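Local coordinates for CD180 antigen (Mus musculus, PDB 3T6Q), which may cooperate with MD-1 and TLR4 in the innate immune response of B-cells to bacterial lipopolysaccharide, leading to NF-kappa-B activation, at residues L523-I537 with L546-D560. Sequence-based numbering, arbitrary orientation.
Sequences LKGIYLNLASNHISI and LSQQRTINLRQNPLD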
loop_
_atom_site.group_PDB
_atom_site.type_symbol
_atom_site.label_atom_id
_atom_site.label_comp_id
_atom_site.label_asym_id
_atom_site.label_seq_id
_atom_site.Cartn_x
_atom_site.Cartn_y
_atom_site.Cartn_z
ATOM N N LEU A 523 47.976 -27.066 -31.687
ATOM C CA LEU A 523 46.887 -26.084 -31.808
ATOM C C LEU A 523 47.352 -24.672 -31.584
ATOM O O LEU A 523 48.284 -24.449 -30.813
ATOM C CB LEU A 523 45.738 -26.422 -30.822
ATOM C CG LEU A 523 45.050 -27.771 -31.070
ATOM C CD1 LEU A 523 44.266 -28.159 -29.813
ATOM C CD2 LEU A 523 44.136 -27.733 -32.306
ATOM N N LYS A 524 46.669 -23.708 -32.216
ATOM C CA LYS A 524 46.948 -22.287 -32.022
ATOM C C LYS A 524 45.701 -21.458 -31.725
ATOM O O LYS A 524 44.640 -21.763 -32.214
ATOM C CB LYS A 524 47.660 -21.690 -33.256
ATOM C CG LYS A 524 48.988 -22.345 -33.590
ATOM C CD LYS A 524 49.653 -21.679 -34.791
ATOM C CE LYS A 524 48.802 -21.814 -36.046
ATOM N NZ LYS A 524 49.545 -21.270 -37.215
ATOM N N GLY A 525 45.849 -20.415 -30.917
ATOM C CA GLY A 525 44.777 -19.407 -30.692
ATOM C C GLY A 525 43.596 -19.923 -29.904
ATOM O O GLY A 525 42.518 -19.305 -29.919
ATOM N N ILE A 526 43.788 -21.034 -29.187
ATOM C CA ILE A 526 42.672 -21.638 -28.430
ATOM C C ILE A 526 42.369 -20.926 -27.098
ATOM O O ILE A 526 43.163 -20.128 -26.571
ATOM C CB ILE A 526 42.847 -23.167 -28.217
ATOM C CG1 ILE A 526 43.760 -23.499 -27.001
ATOM C CG2 ILE A 526 43.340 -23.833 -29.505
ATOM C CD1 ILE A 526 43.823 -24.985 -26.649
ATOM N N TYR A 527 41.190 -21.224 -26.557
ATOM C CA TYR A 527 40.915 -20.947 -25.145
ATOM C C TYR A 527 41.172 -22.261 -24.389
ATOM O O TYR A 527 40.652 -23.315 -24.774
ATOM C CB TYR A 527 39.481 -20.482 -24.949
ATOM C CG TYR A 527 39.085 -20.408 -23.481
ATOM C CD1 TYR A 527 39.377 -19.285 -22.722
ATOM C CD2 TYR A 527 38.410 -21.481 -22.866
ATOM C CE1 TYR A 527 38.991 -19.205 -21.382
ATOM C CE2 TYR A 527 38.044 -21.426 -21.532
ATOM C CZ TYR A 527 38.325 -20.289 -20.803
ATOM O OH TYR A 527 37.974 -20.252 -19.483
ATOM N N LEU A 528 42.004 -22.191 -23.346
ATOM C CA LEU A 528 42.480 -23.394 -22.647
ATOM C C LEU A 528 42.248 -23.171 -21.164
ATOM O O LEU A 528 42.912 -22.341 -20.554
ATOM C CB LEU A 528 43.947 -23.631 -22.882
ATOM C CG LEU A 528 44.586 -24.769 -22.043
ATOM C CD1 LEU A 528 43.912 -26.111 -22.276
ATOM C CD2 LEU A 528 46.072 -24.874 -22.374
ATOM N N ASN A 529 41.271 -23.872 -20.607
ATOM C CA ASN A 529 40.985 -23.729 -19.183
ATOM C C ASN A 529 41.650 -24.861 -18.422
ATOM O O ASN A 529 41.256 -26.014 -18.569
ATOM C CB ASN A 529 39.457 -23.750 -18.944
ATOM C CG ASN A 529 39.084 -23.361 -17.530
ATOM O OD1 ASN A 529 39.942 -23.152 -16.685
ATOM N ND2 ASN A 529 37.778 -23.280 -17.263
ATOM N N LEU A 530 42.688 -24.522 -17.645
ATOM C CA LEU A 530 43.379 -25.477 -16.784
ATOM C C LEU A 530 43.086 -25.209 -15.294
ATOM O O LEU A 530 43.857 -25.640 -14.435
ATOM C CB LEU A 530 44.902 -25.468 -17.044
ATOM C CG LEU A 530 45.227 -26.182 -18.383
ATOM C CD1 LEU A 530 46.645 -25.919 -18.875
ATOM C CD2 LEU A 530 44.993 -27.668 -18.265
ATOM N N ALA A 531 42.001 -24.494 -14.977
ATOM C CA ALA A 531 41.736 -24.120 -13.588
ATOM C C ALA A 531 41.592 -25.363 -12.728
ATOM O O ALA A 531 41.106 -26.402 -13.214
ATOM C CB ALA A 531 40.453 -23.264 -13.473
ATOM N N SER A 532 42.006 -25.271 -11.451
ATOM C CA SER A 532 41.824 -26.361 -10.487
ATOM C C SER A 532 42.391 -27.679 -10.972
ATOM O O SER A 532 41.672 -28.653 -11.129
ATOM C CB SER A 532 40.358 -26.566 -10.084
ATOM O OG SER A 532 39.871 -25.379 -9.489
ATOM N N ASN A 533 43.679 -27.684 -11.240
ATOM C CA ASN A 533 44.384 -28.918 -11.527
ATOM C C ASN A 533 45.563 -29.019 -10.563
ATOM O O ASN A 533 45.534 -28.375 -9.528
ATOM C CB ASN A 533 44.824 -28.890 -12.985
ATOM C CG ASN A 533 43.743 -29.470 -13.867
ATOM O OD1 ASN A 533 43.456 -30.651 -13.755
ATOM N ND2 ASN A 533 43.062 -28.619 -14.659
ATOM N N HIS A 534 46.599 -29.764 -10.932
ATOM C CA HIS A 534 47.775 -29.932 -10.055
ATOM C C HIS A 534 48.992 -29.395 -10.747
ATOM O O HIS A 534 50.106 -29.937 -10.580
ATOM C CB HIS A 534 48.040 -31.416 -9.788
ATOM C CG HIS A 534 47.117 -32.071 -8.768
ATOM N ND1 HIS A 534 45.938 -31.543 -8.378
ATOM C CD2 HIS A 534 47.233 -33.287 -8.104
ATOM C CE1 HIS A 534 45.334 -32.368 -7.494
ATOM N NE2 HIS A 534 46.126 -33.441 -7.333
ATOM N N ILE A 535 48.834 -28.339 -11.532
ATOM C CA ILE A 535 49.992 -27.777 -12.220
ATOM C C ILE A 535 50.880 -26.978 -11.240
ATOM O O ILE A 535 50.396 -26.081 -10.559
ATOM C CB ILE A 535 49.550 -26.946 -13.432
ATOM C CG1 ILE A 535 48.927 -27.896 -14.491
ATOM C CG2 ILE A 535 50.730 -26.191 -14.013
ATOM C CD1 ILE A 535 48.122 -27.184 -15.565
ATOM N N SER A 536 52.164 -27.338 -11.143
ATOM C CA SER A 536 53.080 -26.617 -10.235
ATOM C C SER A 536 54.204 -25.957 -10.998
ATOM O O SER A 536 54.328 -24.733 -11.026
ATOM C CB SER A 536 53.625 -27.538 -9.121
ATOM O OG SER A 536 54.160 -28.750 -9.681
ATOM N N ILE A 537 55.023 -26.797 -11.622
ATOM C CA ILE A 537 56.133 -26.360 -12.449
ATOM C C ILE A 537 55.782 -26.585 -13.921
ATOM O O ILE A 537 55.300 -27.655 -14.250
ATOM C CB ILE A 537 57.421 -27.195 -12.096
ATOM C CG1 ILE A 537 57.842 -26.823 -10.675
ATOM C CG2 ILE A 537 58.544 -26.918 -13.113
ATOM C CD1 ILE A 537 59.206 -27.348 -10.246
ATOM N N LEU A 546 52.011 -22.777 -24.767
ATOM C CA LEU A 546 51.254 -21.680 -24.153
ATOM C C LEU A 546 51.223 -20.377 -24.982
ATOM O O LEU A 546 50.166 -19.752 -25.097
ATOM C CB LEU A 546 51.809 -21.404 -22.758
ATOM C CG LEU A 546 51.588 -22.580 -21.789
ATOM C CD1 LEU A 546 51.986 -22.157 -20.386
ATOM C CD2 LEU A 546 50.117 -23.004 -21.801
ATOM N N SER A 547 52.377 -19.991 -25.550
ATOM C CA SER A 547 52.480 -18.770 -26.365
ATOM C C SER A 547 51.578 -18.784 -27.592
ATOM O O SER A 547 51.073 -17.738 -27.981
ATOM C CB SER A 547 53.935 -18.564 -26.820
ATOM O OG SER A 547 54.687 -18.088 -25.725
ATOM N N GLN A 548 51.413 -19.961 -28.193
ATOM C CA GLN A 548 50.537 -20.182 -29.357
ATOM C C GLN A 548 49.058 -19.898 -29.106
ATOM O O GLN A 548 48.322 -19.664 -30.062
ATOM C CB GLN A 548 50.606 -21.635 -29.804
ATOM C CG GLN A 548 51.892 -22.033 -30.479
ATOM C CD GLN A 548 52.053 -23.530 -30.593
ATOM O OE1 GLN A 548 51.083 -24.304 -30.548
ATOM N NE2 GLN A 548 53.291 -23.956 -30.751
ATOM N N GLN A 549 48.612 -19.958 -27.847
ATOM C CA GLN A 549 47.178 -19.858 -27.533
ATOM C C GLN A 549 46.702 -18.439 -27.285
ATOM O O GLN A 549 47.519 -17.535 -27.049
ATOM C CB GLN A 549 46.808 -20.765 -26.306
ATOM C CG GLN A 549 47.427 -22.162 -26.347
ATOM C CD GLN A 549 47.343 -22.861 -27.706
ATOM O OE1 GLN A 549 48.109 -23.786 -27.984
ATOM N NE2 GLN A 549 46.394 -22.457 -28.532
ATOM N N ARG A 550 45.382 -18.242 -27.289
ATOM C CA ARG A 550 44.831 -16.918 -27.056
ATOM C C ARG A 550 44.564 -16.623 -25.570
ATOM O O ARG A 550 44.811 -15.512 -25.091
ATOM C CB ARG A 550 43.572 -16.728 -27.940
ATOM C CG ARG A 550 42.437 -15.850 -27.403
ATOM C CD ARG A 550 42.498 -14.323 -27.411
ATOM N NE ARG A 550 43.231 -13.680 -28.479
ATOM C CZ ARG A 550 42.940 -12.497 -29.049
ATOM N NH1 ARG A 550 41.873 -11.753 -28.748
ATOM N NH2 ARG A 550 43.755 -12.054 -29.970
ATOM N N THR A 551 44.067 -17.609 -24.830
ATOM C CA THR A 551 43.698 -17.373 -23.441
ATOM C C THR A 551 43.899 -18.681 -22.674
ATOM O O THR A 551 43.434 -19.743 -23.127
ATOM C CB THR A 551 42.209 -16.943 -23.339
ATOM O OG1 THR A 551 42.044 -15.700 -24.005
ATOM C CG2 THR A 551 41.775 -16.724 -21.886
ATOM N N ILE A 552 44.589 -18.594 -21.528
ATOM C CA ILE A 552 44.827 -19.738 -20.660
ATOM C C ILE A 552 44.391 -19.338 -19.255
ATOM O O ILE A 552 44.711 -18.220 -18.796
ATOM C CB ILE A 552 46.327 -20.080 -20.638
ATOM C CG1 ILE A 552 46.823 -20.379 -22.043
ATOM C CG2 ILE A 552 46.633 -21.268 -19.728
ATOM C CD1 ILE A 552 48.052 -19.587 -22.347
ATOM N N ASN A 553 43.673 -20.238 -18.589
ATOM C CA ASN A 553 43.265 -20.058 -17.192
ATOM C C ASN A 553 43.988 -21.086 -16.317
ATOM O O ASN A 553 43.751 -22.292 -16.434
ATOM C CB ASN A 553 41.737 -20.190 -17.032
ATOM C CG ASN A 553 41.228 -19.673 -15.685
ATOM O OD1 ASN A 553 41.905 -19.799 -14.659
ATOM N ND2 ASN A 553 40.000 -19.132 -15.672
ATOM N N LEU A 554 44.879 -20.587 -15.454
ATOM C CA LEU A 554 45.644 -21.408 -14.528
ATOM C C LEU A 554 45.295 -21.117 -13.072
ATOM O O LEU A 554 46.049 -21.480 -12.160
ATOM C CB LEU A 554 47.140 -21.149 -14.772
ATOM C CG LEU A 554 47.713 -21.827 -16.002
ATOM C CD1 LEU A 554 49.006 -21.107 -16.428
ATOM C CD2 LEU A 554 47.925 -23.321 -15.691
ATOM N N ARG A 555 44.158 -20.460 -12.829
ATOM C CA ARG A 555 43.749 -20.201 -11.448
ATOM C C ARG A 555 43.619 -21.517 -10.622
ATOM O O ARG A 555 43.381 -22.610 -11.182
ATOM C CB ARG A 555 42.424 -19.406 -11.450
ATOM C CG ARG A 555 41.201 -20.272 -11.667
ATOM C CD ARG A 555 39.962 -19.388 -11.708
ATOM N NE ARG A 555 39.599 -18.992 -10.365
ATOM C CZ ARG A 555 38.745 -18.012 -10.075
ATOM N NH1 ARG A 555 38.145 -17.343 -11.041
ATOM N NH2 ARG A 555 38.478 -17.722 -8.814
ATOM N N GLN A 556 43.832 -21.402 -9.299
ATOM C CA GLN A 556 43.640 -22.506 -8.369
ATOM C C GLN A 556 44.500 -23.725 -8.740
ATOM O O GLN A 556 44.051 -24.868 -8.671
ATOM C CB GLN A 556 42.146 -22.838 -8.246
ATOM C CG GLN A 556 41.392 -21.771 -7.438
ATOM C CD GLN A 556 39.889 -21.990 -7.384
ATOM O OE1 GLN A 556 39.142 -21.438 -8.191
ATOM N NE2 GLN A 556 39.440 -22.789 -6.430
ATOM N N ASN A 557 45.721 -23.447 -9.195
ATOM C CA ASN A 557 46.748 -24.502 -9.270
ATOM C C ASN A 557 47.840 -24.319 -8.209
ATOM O O ASN A 557 48.117 -23.183 -7.808
ATOM C CB ASN A 557 47.348 -24.549 -10.670
ATOM C CG ASN A 557 46.456 -25.294 -11.626
ATOM O OD1 ASN A 557 46.513 -26.514 -11.702
ATOM N ND2 ASN A 557 45.584 -24.562 -12.332
ATOM N N PRO A 558 48.477 -25.421 -7.764
ATOM C CA PRO A 558 49.560 -25.333 -6.732
ATOM C C PRO A 558 50.875 -24.816 -7.330
ATOM O O PRO A 558 51.903 -25.502 -7.340
ATOM C CB PRO A 558 49.689 -26.768 -6.264
ATOM C CG PRO A 558 49.370 -27.573 -7.511
ATOM C CD PRO A 558 48.229 -26.819 -8.168
ATOM N N LEU A 559 50.837 -23.603 -7.833
ATOM C CA LEU A 559 51.906 -23.095 -8.670
ATOM C C LEU A 559 53.192 -22.859 -7.898
ATOM O O LEU A 559 53.175 -22.371 -6.763
ATOM C CB LEU A 559 51.466 -21.827 -9.399
ATOM C CG LEU A 559 50.507 -22.122 -10.568
ATOM C CD1 LEU A 559 49.731 -20.870 -10.986
ATOM C CD2 LEU A 559 51.244 -22.729 -11.773
ATOM N N ASP A 560 54.301 -23.184 -8.567
ATOM C CA ASP A 560 55.636 -23.088 -7.998
ATOM C C ASP A 560 56.253 -21.711 -8.285
ATOM O O ASP A 560 56.401 -21.312 -9.451
ATOM C CB ASP A 560 56.489 -24.249 -8.567
ATOM C CG ASP A 560 57.897 -24.311 -7.985
ATOM O OD1 ASP A 560 58.705 -23.396 -8.266
ATOM O OD2 ASP A 560 58.193 -25.301 -7.280
HETATM O O HOH W 1 43.916 -27.597 -7.622
#
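Two successive turns of a leucine-rich-repeat solenoid meet here, where Tyr527, Leu528 and Asn529 pair in parallel with Thr551, Ile552 and Asn553. The short strand axes run 4.8 Å apart and 5° from parallel. Leu528 gives two of the strand bonds, its N donating to Thr551 O (2.8 Å) and its O accepting from Asn553 N; Thr551 N to Ile526 O and Leu530 N to Asn553 O continue them. On the face bearing Tyr527 and Asn529, CG2 of Thr551 meets the Tyr527 ring at its edge, 3.6 Å from CD1. Asn529 and Asn553 lie side by side, amide planes 24° apart, each OD1 taking the backbone N two residues on in an Asx turn; Glu580 binds both Tyr527 OH and Asn553 ND2.

Past the strands, Asn557 bonds to the preceding turn through both ends of its amide. ND2 donates to Leu530 O at 2.9 Å with an N-H...O angle of 168°, and to Leu554 O of its own turn. OD1 accepts from Ile535 N (3.0 Å) and, weakly, from Asn533 N. Leu530 O also receives Asn533 ND2, from the opposite face of the carbonyl plane, so two asparagines from successive turns grip one oxygen of a buried leucine. Asn533 reaches back, ND2 to Leu507 O and OD1 to Leu512 N. CD2 of Leu554 touches Leu530 CB and Ile535 CD1, 3.9 Å from each; CG anti to the carbonyl carbon and chi2 near trans bring it there. Asparagines at one position of successive turns, each bonding to loop backbone, form the asparagine ladder typical of leucine-rich-repeat proteins.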